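Local coordinates for protein PATF (Prochloron didemni, PDB 4BG2) that is probably a prenyltransferase-like protein of patellamide (cyanobactin) biosynthesis, at residues L136-K141 against I176-F181; D145-A150 against L165-L170. All blocks are in the same frame, centred on the assembly; numbering follows the deposited sequence.

Interaction 1: L136-K141 against I176-F181; sequences LYIHIK and IGFELF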
loop_
_atom_site.group_PDB
_atom_site.type_symbol
_atom_site.label_atom_id
_atom_site.label_comp_id
_atom_site.label_asym_id
_atom_site.label_seq_id
_atom_site.Cartn_x
_atom_site.Cartn_y
_atom_site.Cartn_z
ATOM N N LEU A 136 -5.810 -2.104 -4.265
ATOM C CA LEU A 136 -5.164 -1.881 -5.546
ATOM C C LEU A 136 -4.539 -0.497 -5.541
ATOM O O LEU A 136 -5.225 0.495 -5.333
ATOM C CB LEU A 136 -6.184 -1.967 -6.674
ATOM C CG LEU A 136 -7.019 -3.260 -6.732
ATOM C CD1 LEU A 136 -8.216 -3.114 -7.651
ATOM C CD2 LEU A 136 -6.205 -4.452 -7.188
ATOM N N TYR A 137 -3.237 -0.429 -5.817
ATOM C CA TYR A 137 -2.567 0.841 -5.885
ATOM C C TYR A 137 -2.145 1.097 -7.320
ATOM O O TYR A 137 -1.631 0.201 -7.973
ATOM C CB TYR A 137 -1.326 0.837 -4.976
ATOM C CG TYR A 137 -1.643 0.892 -3.505
ATOM C CD1 TYR A 137 -2.113 2.069 -2.934
ATOM C CD2 TYR A 137 -1.444 -0.214 -2.673
ATOM C CE1 TYR A 137 -2.386 2.152 -1.579
ATOM C CE2 TYR A 137 -1.727 -0.134 -1.311
ATOM C CZ TYR A 137 -2.196 1.058 -0.781
ATOM O OH TYR A 137 -2.480 1.171 0.551
ATOM N N ILE A 138 -2.325 2.334 -7.770
ATOM C CA ILE A 138 -1.775 2.790 -9.022
ATOM C C ILE A 138 -0.506 3.584 -8.699
ATOM O O ILE A 138 -0.556 4.569 -7.965
ATOM C CB ILE A 138 -2.757 3.733 -9.756
ATOM C CG1 ILE A 138 -4.149 3.121 -9.853
ATOM C CG2 ILE A 138 -2.222 4.154 -11.123
ATOM C CD1 ILE A 138 -4.247 1.925 -10.733
ATOM N N HIS A 139 0.618 3.184 -9.275
ATOM C CA HIS A 139 1.873 3.913 -9.117
ATOM C C HIS A 139 2.154 4.779 -10.335
ATOM O O HIS A 139 2.264 4.279 -11.442
ATOM C CB HIS A 139 3.018 2.952 -8.886
ATOM C CG HIS A 139 2.942 2.272 -7.569
ATOM N ND1 HIS A 139 3.203 2.924 -6.386
ATOM C CD2 HIS A 139 2.624 1.000 -7.235
ATOM C CE1 HIS A 139 3.060 2.080 -5.380
ATOM N NE2 HIS A 139 2.692 0.910 -5.867
ATOM N N ILE A 140 2.262 6.081 -10.092
ATOM C CA ILE A 140 2.370 7.082 -11.130
ATOM C C ILE A 140 3.839 7.404 -11.337
ATOM O O ILE A 140 4.613 7.342 -10.387
ATOM C CB ILE A 140 1.595 8.346 -10.697
ATOM C CG1 ILE A 140 0.120 7.999 -10.470
ATOM C CG2 ILE A 140 1.716 9.452 -11.723
ATOM C CD1 ILE A 140 -0.616 9.014 -9.626
ATOM N N LYS A 141 4.224 7.737 -12.574
ATOM C CA LYS A 141 5.612 8.090 -12.873
ATOM C C LYS A 141 5.923 9.405 -12.180
ATOM O O LYS A 141 5.182 10.369 -12.351
ATOM C CB LYS A 141 5.842 8.199 -14.381
ATOM C CG LYS A 141 5.751 6.866 -15.100
ATOM C CD LYS A 141 6.169 6.976 -16.554
ATOM C CE LYS A 141 6.026 5.643 -17.261
ATOM N NZ LYS A 141 6.124 5.798 -18.741
ATOM N N ILE A 176 -2.235 6.257 -6.091
ATOM C CA ILE A 176 -3.673 6.260 -5.858
ATOM C C ILE A 176 -4.109 4.865 -5.413
ATOM O O ILE A 176 -3.815 3.872 -6.071
ATOM C CB ILE A 176 -4.441 6.676 -7.120
ATOM C CG1 ILE A 176 -4.013 8.079 -7.551
ATOM C CG2 ILE A 176 -5.942 6.619 -6.865
ATOM C CD1 ILE A 176 -4.369 8.403 -8.992
ATOM N N GLY A 177 -4.781 4.804 -4.264
ATOM C CA GLY A 177 -5.273 3.562 -3.676
ATOM C C GLY A 177 -6.769 3.391 -3.892
ATOM O O GLY A 177 -7.527 4.352 -3.811
ATOM N N PHE A 178 -7.172 2.164 -4.204
ATOM C CA PHE A 178 -8.581 1.807 -4.288
ATOM C C PHE A 178 -8.761 0.617 -3.381
ATOM O O PHE A 178 -8.131 -0.416 -3.609
ATOM C CB PHE A 178 -8.933 1.404 -5.721
ATOM C CG PHE A 178 -8.804 2.520 -6.701
ATOM C CD1 PHE A 178 -7.595 2.747 -7.354
ATOM C CD2 PHE A 178 -9.885 3.347 -6.993
ATOM C CE1 PHE A 178 -7.482 3.753 -8.281
ATOM C CE2 PHE A 178 -9.777 4.353 -7.929
ATOM C CZ PHE A 178 -8.570 4.565 -8.570
ATOM N N GLU A 179 -9.563 0.769 -2.330
ATOM C CA GLU A 179 -9.823 -0.324 -1.416
ATOM C C GLU A 179 -11.252 -0.775 -1.583
ATOM O O GLU A 179 -12.166 0.018 -1.473
ATOM C CB GLU A 179 -9.555 0.037 0.058
ATOM C CG GLU A 179 -9.675 -1.183 0.973
ATOM C CD GLU A 179 -8.866 -1.076 2.271
ATOM O OE1 GLU A 179 -8.577 0.054 2.695
ATOM O OE2 GLU A 179 -8.478 -2.125 2.833
ATOM N N LEU A 180 -11.427 -2.060 -1.858
ATOM C CA LEU A 180 -12.738 -2.626 -2.131
ATOM C C LEU A 180 -13.105 -3.656 -1.101
ATOM O O LEU A 180 -12.651 -4.792 -1.167
ATOM C CB LEU A 180 -12.757 -3.254 -3.526
ATOM C CG LEU A 180 -12.530 -2.292 -4.707
ATOM C CD1 LEU A 180 -11.094 -1.815 -4.776
ATOM C CD2 LEU A 180 -12.876 -2.978 -6.014
ATOM N N PHE A 181 -13.939 -3.258 -0.150
ATOM C CA PHE A 181 -14.346 -4.134 0.917
ATOM C C PHE A 181 -15.428 -5.103 0.447
ATOM O O PHE A 181 -16.239 -4.789 -0.443
ATOM C CB PHE A 181 -14.830 -3.336 2.109
ATOM C CG PHE A 181 -13.763 -2.512 2.775
ATOM C CD1 PHE A 181 -12.941 -3.071 3.745
ATOM C CD2 PHE A 181 -13.609 -1.164 2.475
ATOM C CE1 PHE A 181 -11.992 -2.309 4.403
ATOM C CE2 PHE A 181 -12.658 -0.394 3.130
ATOM C CZ PHE A 181 -11.840 -0.972 4.092
#
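The carbonyl oxygen Ile176 O is gripped from the facing strand. Ile138 N donates to it at 2.7 Å, nearly straight at 170° and in the carbonyl plane, and Tyr137 CA adds a C-H...O contact at 3.3 Å from Ile176 O. The two strands are antiparallel neighbours in the closed beta-barrel of this protein, an arrangement consistent with the barrel fold of aromatic prenyltransferases. Ile176 N returns a bond to Ile138 O, which completes one hydrogen-bonded pair. Leu136 and Phe178 form the next. Phe178 N lies 2.8 Å from Leu136 O, and Leu136 N lies 2.9 Å from Phe178 O, with this donor tilted 16° out of the carbonyl plane. Between these pairs sits the non-hydrogen-bonded pair of Tyr137 and Gly177. The Tyr137 ring lies obliquely beside Gly177, with CD1 3.6 Å from Gly177 CA. Its CG stands beside the backbone N (chi1 -73°), which places CG so that the ring passes Gly177. A beta carbon at Gly177 would run into Tyr137 CE1, so the lack of a side chain gives the ring its place. Tyr137 lies on the face opposite helix 101-110, probably the inside of the barrel. The other face is apolar. It carries Leu136, Ile138, Ile176 and Phe178 and packs under helix 101-110, where Phe103 meets the Phe178 ring edge-to-face. Within the sheet, Ile138 CG1 comes to the edge of the Phe178 ring, near its plane, 3.7 Å from CE1. Leu136 O also lies at that ring edge. Further along, Ile140 and Ile176 touch through their terminal methyls, with the two CD1 atoms 3.9 Å apart. At the other end, Leu136 CD1 lies a looser 4.3 Å from Leu180 CD1.

Interaction 2: D145-A150 against L165-L170; sequences DTEELA and LTRVLL
Ala150 CB packs against the carbonyl end of the facing helix, 3.6 Å from Leu169 O, and Leu170 O is also close to it. The contact joins helix 147-157 to helix 163-172, two consecutive helices packed on the outside of the beta-barrel. Its tight part is centred on Leu170 O. Glu147 CG presses on this oxygen at 3.3 Å. Glu147 CA adds a C-H...O contact at 3.6 Å from Leu170 O. A water bridges the two segments, its oxygen 3.1 Å from Leu170 O and 2.7 Å from Thr146 OG1. Thr146 is the N-cap residue of helix 147-157, but its side chain makes no capping bond. Its carbonyl oxygen accepts from the backbone N-H of Ala150. The Leu170 side chain is buried, and it also rests on Arg151 and Leu154 of helix 147-157. No direct hydrogen bond crosses between the two segments. The polar side is looser. Glu147 is extended beyond CG, with chi2 at -161°, and this carries CD outward from the tight part. Its OE2 approaches the edge of the exposed Arg167 guanidinium, but the salt bridge to NH1 is long at 3.8 Å. The carboxylate and guanidinium planes stand 74° apart, so the two groups do not meet flat to flat. Stronger partners lie nearby: OE2 also pairs with Arg171, and OE1 with Arg151. An alanine in place of Glu147 would probably leave Arg151 and Arg167 without this carboxylate, take one acid partner from Arg171, which also pairs with Asp145, and uncover the side of Leu170 O where CG now lies. Asp145, just ahead of the helix, turns its OD1 to Glu147 N, a weak bond at 3.5 Å.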
loop_
_atom_site.group_PDB
_atom_site.type_symbol
_atom_site.label_atom_id
_atom_site.label_comp_id
_atom_site.label_asym_id
_atom_site.label_seq_id
_atom_site.Cartn_x
_atom_site.Cartn_y
_atom_site.Cartn_z
ATOM N N ASP A 145 3.967 15.280 -15.436
ATOM C CA ASP A 145 2.894 16.132 -14.941
ATOM C C ASP A 145 1.634 15.275 -14.975
ATOM O O ASP A 145 1.165 14.899 -16.052
ATOM C CB ASP A 145 2.729 17.391 -15.804
ATOM C CG ASP A 145 1.467 18.186 -15.464
ATOM O OD1 ASP A 145 0.961 18.078 -14.324
ATOM O OD2 ASP A 145 0.984 18.934 -16.342
ATOM N N THR A 146 1.105 14.956 -13.793
ATOM C CA THR A 146 0.071 13.948 -13.671
ATOM C C THR A 146 -1.201 14.489 -13.034
ATOM O O THR A 146 -1.990 13.734 -12.460
ATOM C CB THR A 146 0.605 12.727 -12.910
ATOM O OG1 THR A 146 1.140 13.132 -11.643
ATOM C CG2 THR A 146 1.706 12.066 -13.730
ATOM N N GLU A 147 -1.423 15.792 -13.204
ATOM C CA GLU A 147 -2.663 16.442 -12.783
ATOM C C GLU A 147 -3.941 15.768 -13.282
ATOM O O GLU A 147 -4.893 15.654 -12.503
ATOM C CB GLU A 147 -2.693 17.916 -13.188
ATOM C CG GLU A 147 -2.110 18.816 -12.120
ATOM C CD GLU A 147 -2.527 20.259 -12.255
ATOM O OE1 GLU A 147 -3.737 20.512 -12.365
ATOM O OE2 GLU A 147 -1.650 21.145 -12.229
ATOM N N GLU A 148 -3.976 15.313 -14.540
ATOM C CA GLU A 148 -5.200 14.677 -15.059
ATOM C C GLU A 148 -5.554 13.355 -14.349
ATOM O O GLU A 148 -6.730 13.050 -14.120
ATOM C CB GLU A 148 -5.168 14.514 -16.589
ATOM C CG GLU A 148 -4.376 13.340 -17.162
ATOM C CD GLU A 148 -2.893 13.632 -17.341
ATOM O OE1 GLU A 148 -2.254 14.137 -16.378
ATOM O OE2 GLU A 148 -2.363 13.343 -18.442
ATOM N N LEU A 149 -4.539 12.581 -13.967
ATOM C CA LEU A 149 -4.763 11.356 -13.193
ATOM C C LEU A 149 -5.322 11.707 -11.827
ATOM O O LEU A 149 -6.286 11.102 -11.364
ATOM C CB LEU A 149 -3.458 10.570 -13.011
ATOM C CG LEU A 149 -2.706 10.140 -14.267
ATOM C CD1 LEU A 149 -1.522 9.255 -13.932
ATOM C CD2 LEU A 149 -3.656 9.422 -15.207
ATOM N N ALA A 150 -4.687 12.677 -11.170
ATOM C CA ALA A 150 -5.050 13.091 -9.822
ATOM C C ALA A 150 -6.435 13.703 -9.800
ATOM O O ALA A 150 -7.164 13.504 -8.831
ATOM C CB ALA A 150 -4.032 14.087 -9.275
ATOM N N LEU A 165 -4.602 22.195 0.226
ATOM C CA LEU A 165 -4.532 20.740 0.143
ATOM C C LEU A 165 -4.908 20.247 -1.273
ATOM O O LEU A 165 -4.320 19.313 -1.773
ATOM C CB LEU A 165 -5.420 20.111 1.215
ATOM C CG LEU A 165 -5.431 18.593 1.301
ATOM C CD1 LEU A 165 -4.012 18.014 1.297
ATOM C CD2 LEU A 165 -6.201 18.179 2.555
ATOM N N THR A 166 -5.859 20.900 -1.923
ATOM C CA THR A 166 -6.222 20.515 -3.277
ATOM C C THR A 166 -5.022 20.562 -4.202
ATOM O O THR A 166 -4.798 19.634 -4.982
ATOM C CB THR A 166 -7.353 21.400 -3.830
ATOM O OG1 THR A 166 -8.499 21.252 -2.992
ATOM C CG2 THR A 166 -7.734 21.005 -5.267
ATOM N N ARG A 167 -4.231 21.626 -4.093
ATOM C CA ARG A 167 -3.009 21.764 -4.895
ATOM C C ARG A 167 -1.976 20.691 -4.564
ATOM O O ARG A 167 -1.340 20.158 -5.460
ATOM C CB ARG A 167 -2.393 23.169 -4.731
ATOM C CG ARG A 167 -3.299 24.289 -5.243
ATOM C CD ARG A 167 -3.537 24.215 -6.754
ATOM N NE ARG A 167 -2.294 24.443 -7.499
ATOM C CZ ARG A 167 -2.053 24.030 -8.744
ATOM N NH1 ARG A 167 -2.971 23.342 -9.427
ATOM N NH2 ARG A 167 -0.876 24.299 -9.305
ATOM N N VAL A 168 -1.801 20.386 -3.284
ATOM C CA VAL A 168 -0.925 19.282 -2.900
ATOM C C VAL A 168 -1.381 17.991 -3.578
ATOM O O VAL A 168 -0.567 17.245 -4.129
ATOM C CB VAL A 168 -0.874 19.076 -1.370
ATOM C CG1 VAL A 168 -0.091 17.832 -1.032
ATOM C CG2 VAL A 168 -0.264 20.303 -0.661
ATOM N N LEU A 169 -2.676 17.717 -3.522
ATOM C CA LEU A 169 -3.219 16.484 -4.121
ATOM C C LEU A 169 -3.106 16.506 -5.649
ATOM O O LEU A 169 -2.755 15.506 -6.262
ATOM C CB LEU A 169 -4.682 16.279 -3.701
ATOM C CG LEU A 169 -4.897 16.162 -2.204
ATOM C CD1 LEU A 169 -6.358 15.989 -1.853
ATOM C CD2 LEU A 169 -4.072 15.021 -1.619
ATOM N N LEU A 170 -3.408 17.644 -6.265
ATOM C CA LEU A 170 -3.378 17.728 -7.731
ATOM C C LEU A 170 -1.947 17.632 -8.283
ATOM O O LEU A 170 -1.742 17.085 -9.365
ATOM C CB LEU A 170 -4.032 19.026 -8.219
ATOM C CG LEU A 170 -5.563 19.122 -8.232
ATOM C CD1 LEU A 170 -5.999 20.507 -8.698
ATOM C CD2 LEU A 170 -6.166 18.046 -9.125
HETATM O O HOH W 1 -0.082 14.520 -9.728
#

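Coming from the N terminus, the chain reaches the first of these segments on strand 133-140. It then turns into helix 147-157 and helix 163-172, and it re-enters the sheet as strand 173-181. Interaction 2 closes the short inner loop, with 14 residues between its segments. Interaction 1 closes the wider loop of 34 residues around it, so the contacts nest and do not cross. The helix pair is thus an outer excursion between two adjacent barrel strands. The centres of interactions 1 and 2 are about 15 Å apart, yet the two contacts touch. Ile140 CG2 packs 3.9 Å from Leu149 CD1 and also touches Thr146 CG2, which ties the start of helix 147-157 to the strand end.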